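Local coordinates for protein putative 5-dehydro-2-deoxygluconokinase (Bacillus halodurans C-125, PDB 2QCV) that probably phosphorylates 5-dehydro-2-deoxy-D-gluconate with ATP, a step in the breakdown of myo-inositol, as a member of the PfkB family of carbohydrate kinases, at residues A48-G53 / L143-A148; K160-A165 / S194-Q199. One frame throughout, in Å; residues are numbered along the deposited sequence. Where two conformers were deposited one is given.

Contact 1. Residues A48-G53 / L143-A148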
ATOM      1  N   ALA A  48     -15.046  22.182   8.197  1.00 26.59           N
ATOM      2  CA  ALA A  48     -15.953  22.750   7.211  1.00 26.18           C
ATOM      3  C   ALA A  48     -17.270  23.213   7.824  1.00 26.66           C
ATOM      4  O   ALA A  48     -17.739  24.346   7.587  1.00 25.89           O
ATOM      5  CB  ALA A  48     -16.193  21.720   6.026  1.00 25.93           C
ATOM      6  N   ASN A  49     -17.894  22.345   8.611  1.00 27.05           N
ATOM      7  CA  ASN A  49     -19.125  22.689   9.301  1.00 26.41           C
ATOM      8  C   ASN A  49     -18.940  23.891  10.211  1.00 26.87           C
ATOM      9  O   ASN A  49     -19.834  24.737  10.338  1.00 26.61           O
ATOM     10  CB  ASN A  49     -19.602  21.519  10.180  1.00 28.77           C
ATOM     11  CG  ASN A  49     -20.153  20.397   9.403  1.00 35.82           C
ATOM     12  OD1 ASN A  49     -20.543  20.543   8.226  1.00 35.05           O
ATOM     13  ND2 ASN A  49     -20.188  19.213  10.053  1.00 38.77           N
ATOM     14  N   ILE A  50     -17.796  23.945  10.883  1.00 26.50           N
ATOM     15  CA  ILE A  50     -17.544  25.035  11.832  1.00 26.29           C
ATOM     16  C   ILE A  50     -17.440  26.359  11.046  1.00 26.91           C
ATOM     17  O   ILE A  50     -18.035  27.361  11.443  1.00 28.11           O
ATOM     18  CB  ILE A  50     -16.289  24.790  12.707  1.00 26.33           C
ATOM     19  CG1 ILE A  50     -16.555  23.626  13.661  1.00 27.75           C
ATOM     20  CG2 ILE A  50     -15.909  26.066  13.539  1.00 25.99           C
ATOM     21  CD1 ILE A  50     -15.306  23.162  14.451  1.00 27.79           C
ATOM     22  N   VAL A  51     -16.720  26.369   9.935  1.00 27.45           N
ATOM     23  CA  VAL A  51     -16.624  27.624   9.155  1.00 26.60           C
ATOM     24  C   VAL A  51     -17.928  28.012   8.451  1.00 27.28           C
ATOM     25  O   VAL A  51     -18.229  29.188   8.366  1.00 27.78           O
ATOM     26  CB  VAL A  51     -15.429  27.737   8.179  1.00 29.12           C
ATOM     27  CG1 VAL A  51     -14.088  27.658   8.979  1.00 32.00           C
ATOM     28  CG2 VAL A  51     -15.506  26.738   7.016  1.00 31.24           C
ATOM     29  N   ILE A  52     -18.692  27.048   7.972  1.00 25.78           N
ATOM     30  CA  ILE A  52     -19.998  27.337   7.375  1.00 26.69           C
ATOM     31  C   ILE A  52     -20.957  27.885   8.442  1.00 26.37           C
ATOM     32  O   ILE A  52     -21.681  28.886   8.236  1.00 28.85           O
ATOM     33  CB  ILE A  52     -20.594  26.088   6.722  1.00 25.75           C
ATOM     34  CG1 ILE A  52     -19.758  25.627   5.501  1.00 28.39           C
ATOM     35  CG2 ILE A  52     -22.066  26.365   6.248  1.00 29.04           C
ATOM     36  CD1 ILE A  52     -20.092  24.173   4.973  1.00 25.77           C
ATOM     37  N   GLY A  53     -20.967  27.257   9.613  1.00 26.97           N
ATOM     38  CA  GLY A  53     -21.768  27.772  10.711  1.00 27.40           C
ATOM     39  C   GLY A  53     -21.344  29.174  11.144  1.00 28.83           C
ATOM     40  O   GLY A  53     -22.167  30.039  11.451  1.00 31.93           O
ATOM     41  N   LEU A 143      -8.486  27.345  13.684  1.00 27.35           N
ATOM     42  CA  LEU A 143      -9.236  26.229  14.235  1.00 26.53           C
ATOM     43  C   LEU A 143      -8.648  24.937  13.643  1.00 24.69           C
ATOM     44  O   LEU A 143      -8.645  24.716  12.434  1.00 27.07           O
ATOM     45  CB  LEU A 143     -10.731  26.367  13.889  1.00 29.44           C
ATOM     46  CG  LEU A 143     -11.746  25.361  14.484  1.00 32.88           C
ATOM     47  CD1 LEU A 143     -11.557  23.924  14.026  1.00 31.71           C
ATOM     48  CD2 LEU A 143     -11.804  25.426  15.980  1.00 28.75           C
ATOM     49  N   VAL A 144      -8.132  24.113  14.515  1.00 24.13           N
ATOM     50  CA  VAL A 144      -7.544  22.822  14.161  1.00 27.24           C
ATOM     51  C   VAL A 144      -8.500  21.719  14.597  1.00 29.06           C
ATOM     52  O   VAL A 144      -8.930  21.722  15.751  1.00 28.62           O
ATOM     53  CB  VAL A 144      -6.236  22.650  14.911  1.00 30.00           C
ATOM     54  CG1 VAL A 144      -5.670  21.223  14.690  1.00 28.07           C
ATOM     55  CG2 VAL A 144      -5.237  23.783  14.486  1.00 34.05           C
ATOM     56  N   SER A 145      -8.898  20.838  13.690  1.00 31.18           N
ATOM     57  CA  SER A 145      -9.701  19.690  14.089  0.50 32.29           C
ATOM     58  C   SER A 145      -8.801  18.452  14.273  1.00 31.78           C
ATOM     59  O   SER A 145      -7.838  18.198  13.505  1.00 29.86           O
ATOM     60  CB  SER A 145     -10.899  19.454  13.130  0.50 36.00           C
ATOM     61  OG  SER A 145     -11.917  20.469  13.276  0.50 34.54           O
ATOM     62  N   GLY A 146      -9.096  17.693  15.322  1.00 32.04           N
ATOM     63  CA  GLY A 146      -8.327  16.510  15.646  1.00 31.24           C
ATOM     64  C   GLY A 146      -8.199  15.458  14.565  1.00 30.88           C
ATOM     65  O   GLY A 146      -7.154  14.807  14.451  1.00 29.54           O
ATOM     66  N   THR A 147      -9.243  15.264  13.768  1.00 27.04           N
ATOM     67  CA  THR A 147      -9.200  14.201  12.770  1.00 28.61           C
ATOM     68  C   THR A 147      -8.160  14.489  11.694  1.00 28.33           C
ATOM     69  O   THR A 147      -7.624  13.563  11.080  1.00 29.36           O
ATOM     70  CB  THR A 147     -10.601  13.929  12.170  1.00 29.23           C
ATOM     71  OG1 THR A 147     -11.445  13.489  13.234  1.00 33.62           O
ATOM     72  CG2 THR A 147     -10.565  12.871  11.072  1.00 30.72           C
ATOM     73  N   ALA A 148      -7.843  15.773  11.479  1.00 26.74           N
ATOM     74  CA  ALA A 148      -6.811  16.153  10.515  1.00 27.01           C
ATOM     75  C   ALA A 148      -5.409  15.667  10.939  1.00 27.94           C
ATOM     76  O   ALA A 148      -4.477  15.710  10.143  1.00 28.75           O
ATOM     77  CB  ALA A 148      -6.806  17.659  10.284  1.00 25.29           C
TER
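Ile50 and Leu143, two branched side chains, mark one point at which helix 46-56 meets the sheet. The CD1 methyl of Ile50 meets the CD1 methyl of Leu143 at 3.8 Å, and the same Ile50 CD1 lies 4.2 Å from the branch point, Leu143 CG. The two side chains cross at about a right angle, and Ile50 touches its partner through CD1. On the isoleucine, CG1 stands anti to the carbonyl carbon (chi1 -68°) and the chain then runs on extended to CD1 (chi2 172°), carrying this methyl away from the helix. Leucine reaches back from the strand with CG anti to its backbone nitrogen (chi1 -174°) and presents one methyl branch, CD1, to the incoming group.

The setting is the three-layer alpha/beta/alpha core of the ribokinase-like fold. Strand 139-145 runs between strands 12-17 and 171-175, parallel to both, and helix 46-56 lies on the face from which Leu143 projects. Ile50 also touches Leu14 and Leu143 touches Ala16, both on strand 12-17, so the helix rests on two adjacent strands. Val144 points to the other face, where helix 154-167 packs.

Ser145 is the third, marginal participant: its OG is 4.5 Å from Ile50 CD1, an approach that is doubtful because the serine has two conformers. Past the strand's end, Thr147 hydrogen-bonds through OG1 to Asp177. One residue before Ile50, Asn49 donates from ND2 to Asp273, the aspartate of the family's Gly-Ala-Gly-Asp signature. A triethylene glycol, probably from the crystallisation liquor, lies about 5 Å from the Ile50 side chain and may mark a pocket there.

Contact 2. Residues K160-A165 / S194-Q199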
ATOM      1  N   LYS A 160       2.466  22.263  10.979  1.00 25.28           N
ATOM      2  CA  LYS A 160       3.038  23.461  10.379  1.00 23.39           C
ATOM      3  C   LYS A 160       2.129  24.668  10.588  1.00 25.00           C
ATOM      4  O   LYS A 160       2.571  25.733  11.031  1.00 24.12           O
ATOM      5  CB  LYS A 160       3.312  23.271   8.883  1.00 24.88           C
ATOM      6  CG  LYS A 160       3.704  24.578   8.207  1.00 24.27           C
ATOM      7  CD  LYS A 160       4.151  24.310   6.774  1.00 23.72           C
ATOM      8  CE  LYS A 160       4.447  25.648   6.037  1.00 25.55           C
ATOM      9  NZ  LYS A 160       4.994  25.371   4.638  1.00 26.36           N
ATOM     10  N   ALA A 161       0.845  24.497  10.303  1.00 23.36           N
ATOM     11  CA  ALA A 161      -0.163  25.571  10.525  1.00 27.59           C
ATOM     12  C   ALA A 161      -0.148  26.142  11.941  1.00 25.53           C
ATOM     13  O   ALA A 161      -0.159  27.360  12.114  1.00 23.07           O
ATOM     14  CB  ALA A 161      -1.573  25.064  10.148  1.00 26.00           C
ATOM     15  N   ILE A 162      -0.050  25.270  12.943  1.00 25.17           N
ATOM     16  CA  ILE A 162      -0.030  25.670  14.348  1.00 26.03           C
ATOM     17  C   ILE A 162       1.207  26.531  14.627  1.00 24.22           C
ATOM     18  O   ILE A 162       1.105  27.601  15.208  1.00 25.30           O
ATOM     19  CB  ILE A 162      -0.075  24.434  15.302  1.00 25.58           C
ATOM     20  CG1 ILE A 162      -1.447  23.743  15.219  1.00 29.35           C
ATOM     21  CG2 ILE A 162       0.240  24.868  16.754  1.00 25.75           C
ATOM     22  CD1 ILE A 162      -1.448  22.319  15.753  1.00 27.48           C
ATOM     23  N   ARG A 163       2.375  26.084  14.167  1.00 25.01           N
ATOM     24  CA  ARG A 163       3.606  26.867  14.320  1.00 26.70           C
ATOM     25  C   ARG A 163       3.516  28.276  13.713  1.00 26.85           C
ATOM     26  O   ARG A 163       3.888  29.263  14.332  1.00 23.54           O
ATOM     27  CB  ARG A 163       4.789  26.130  13.752  1.00 26.74           C
ATOM     28  CG  ARG A 163       6.124  26.883  13.961  1.00 27.68           C
ATOM     29  CD  ARG A 163       7.255  26.068  13.400  1.00 29.13           C
ATOM     30  NE  ARG A 163       7.475  24.809  14.113  1.00 25.32           N
ATOM     31  CZ  ARG A 163       8.096  24.697  15.284  1.00 27.66           C
ATOM     32  NH1 ARG A 163       8.518  25.772  15.934  1.00 28.49           N
ATOM     33  NH2 ARG A 163       8.226  23.514  15.839  1.00 28.00           N
ATOM     34  N   LEU A 164       3.009  28.347  12.497  1.00 24.54           N
ATOM     35  CA  LEU A 164       2.841  29.590  11.783  1.00 26.09           C
ATOM     36  C   LEU A 164       1.832  30.481  12.480  1.00 25.19           C
ATOM     37  O   LEU A 164       2.071  31.690  12.643  1.00 24.68           O
ATOM     38  CB  LEU A 164       2.411  29.281  10.321  1.00 26.95           C
ATOM     39  CG  LEU A 164       3.508  29.016   9.311  1.00 26.41           C
ATOM     40  CD1 LEU A 164       4.587  28.084   9.839  1.00 30.05           C
ATOM     41  CD2 LEU A 164       2.854  28.462   8.045  1.00 23.58           C
ATOM     42  N   ALA A 165       0.724  29.897  12.966  1.00 25.27           N
ATOM     43  CA  ALA A 165      -0.259  30.668  13.746  1.00 23.81           C
ATOM     44  C   ALA A 165       0.399  31.288  14.962  1.00 24.76           C
ATOM     45  O   ALA A 165       0.333  32.504  15.209  1.00 26.14           O
ATOM     46  CB  ALA A 165      -1.469  29.769  14.164  1.00 24.01           C
ATOM     47  N   SER A 194      -2.399  15.011  22.696  1.00 26.16           N
ATOM     48  CA  SER A 194      -1.656  15.636  23.819  1.00 26.59           C
ATOM     49  C   SER A 194      -0.664  16.702  23.319  1.00 28.64           C
ATOM     50  O   SER A 194      -0.629  17.827  23.803  1.00 27.33           O
ATOM     51  CB  SER A 194      -0.965  14.570  24.675  1.00 25.35           C
ATOM     52  OG  SER A 194      -0.059  13.767  23.912  1.00 26.87           O
ATOM     53  N   LEU A 195       0.092  16.349  22.297  1.00 32.21           N
ATOM     54  CA  LEU A 195       1.126  17.228  21.704  1.00 34.27           C
ATOM     55  C   LEU A 195       0.497  18.528  21.198  1.00 31.78           C
ATOM     56  O   LEU A 195       0.948  19.627  21.547  1.00 30.72           O
ATOM     57  CB  LEU A 195       1.793  16.479  20.539  1.00 36.07           C
ATOM     58  CG  LEU A 195       2.441  17.229  19.349  1.00 38.45           C
ATOM     59  CD1 LEU A 195       3.545  18.085  19.873  1.00 55.13           C
ATOM     60  CD2 LEU A 195       2.962  16.263  18.273  1.00 39.34           C
ATOM     61  N   VAL A 196      -0.589  18.380  20.437  1.00 28.47           N
ATOM     62  CA  VAL A 196      -1.270  19.527  19.854  1.00 26.04           C
ATOM     63  C   VAL A 196      -1.975  20.364  20.941  1.00 27.74           C
ATOM     64  O   VAL A 196      -1.833  21.590  20.966  1.00 28.49           O
ATOM     65  CB  VAL A 196      -2.195  19.144  18.727  1.00 27.02           C
ATOM     66  CG1 VAL A 196      -3.015  20.366  18.263  1.00 24.88           C
ATOM     67  CG2 VAL A 196      -1.316  18.558  17.543  1.00 27.98           C
ATOM     68  N   ALA A 197      -2.661  19.711  21.889  1.00 26.95           N
ATOM     69  CA  ALA A 197      -3.330  20.481  22.949  1.00 26.34           C
ATOM     70  C   ALA A 197      -2.302  21.288  23.735  1.00 28.13           C
ATOM     71  O   ALA A 197      -2.562  22.434  24.130  1.00 25.94           O
ATOM     72  CB  ALA A 197      -4.137  19.551  23.903  1.00 25.49           C
ATOM     73  N   GLU A 198      -1.100  20.728  23.927  1.00 28.45           N
ATOM     74  CA  GLU A 198      -0.085  21.406  24.720  1.00 26.19           C
ATOM     75  C   GLU A 198       0.421  22.696  24.060  1.00 25.61           C
ATOM     76  O   GLU A 198       0.897  23.581  24.757  1.00 29.83           O
ATOM     77  CB  GLU A 198       1.080  20.450  24.987  1.00 27.20           C
ATOM     78  CG  GLU A 198       0.727  19.401  26.073  1.00 30.03           C
ATOM     79  CD  GLU A 198       1.733  18.262  26.149  1.00 31.18           C
ATOM     80  OE1 GLU A 198       2.781  18.359  25.474  1.00 34.04           O
ATOM     81  OE2 GLU A 198       1.464  17.284  26.884  1.00 32.63           O
ATOM     82  N   GLN A 199       0.271  22.771  22.752  1.00 26.78           N
ATOM     83  CA  GLN A 199       0.688  23.897  21.914  0.50 28.58           C
ATOM     84  C   GLN A 199      -0.419  24.911  21.713  1.00 28.22           C
ATOM     85  O   GLN A 199      -0.180  26.005  21.188  1.00 28.58           O
ATOM     86  CB  GLN A 199       0.946  23.420  20.482  0.50 28.58           C
ATOM     87  CG  GLN A 199       1.954  22.413  20.256  0.50 30.38           C
ATOM     88  CD  GLN A 199       2.358  22.418  18.809  0.50 30.15           C
ATOM     89  OE1 GLN A 199       2.907  23.401  18.321  0.50 45.42           O
ATOM     90  NE2 GLN A 199       2.051  21.353  18.103  0.50 41.29           N
TER
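Segments 160-165 and 194-199, on helices 154-167 and 186-199, come side by side with Ile162 and Gln199 as their nearest backbone positions, the CA atoms 7.8 Å apart. Ile162 fills the gap by using both of its branches. Its longer arm ends in CD1, which presses on CG1 of Val196 at 3.5 Å, a tight methyl-to-methyl meeting; Val196 CG2 is farther from that CD1, at 4.2 Å. With CG1 anti to the carbonyl carbon (chi1 -69°), the short branch, CG2, stands anti to the backbone nitrogen and turns to Gln199, which passes at about a right angle to the isoleucine. In one of the two conformers modelled for Gln199, the amide comes up against this methyl, with OE1 3.4 Å and CD 3.8 Å from Ile162 CG2; the amide's exact placement is therefore doubtful.

Beneath the pair lies the sheet: Ile162 touches Val172 and Val196 touches Phe174, both on strand 171-175. Outward, the helices face a second subunit: Arg163 forms a salt bridge with Glu198 of that neighbouring subunit, and Glu198 one with Arg163 of the same neighbour.

No hydrogen bond joins the two segments. Cohesion between them therefore rests on methyl groups fitting together, and the amide of Gln199 adds bulk at the border of the apolar patch instead of directional bonding.

In the fold
Both contacts are buried, yet they occupy different depths: the centre of contact 1 lies about 4 Å, and that of contact 2 about 16 Å, from the centre of the chain, the latter beside a subunit interface. Contact 1 sets a helix on a central strand; contact 2 sets one helix beside another on the opposite face of the same sheet. Strand 139-145 leads into helix 154-167, and its neighbouring residues Leu143 and Val144 serve opposite faces, Val144 CG2 lying 3.9 Å from Ile162 CG1. Each contact turns on an isoleucine, one branch in contact 1, both in contact 2, but the outer one admits an amide and has intersubunit salt bridges nearby.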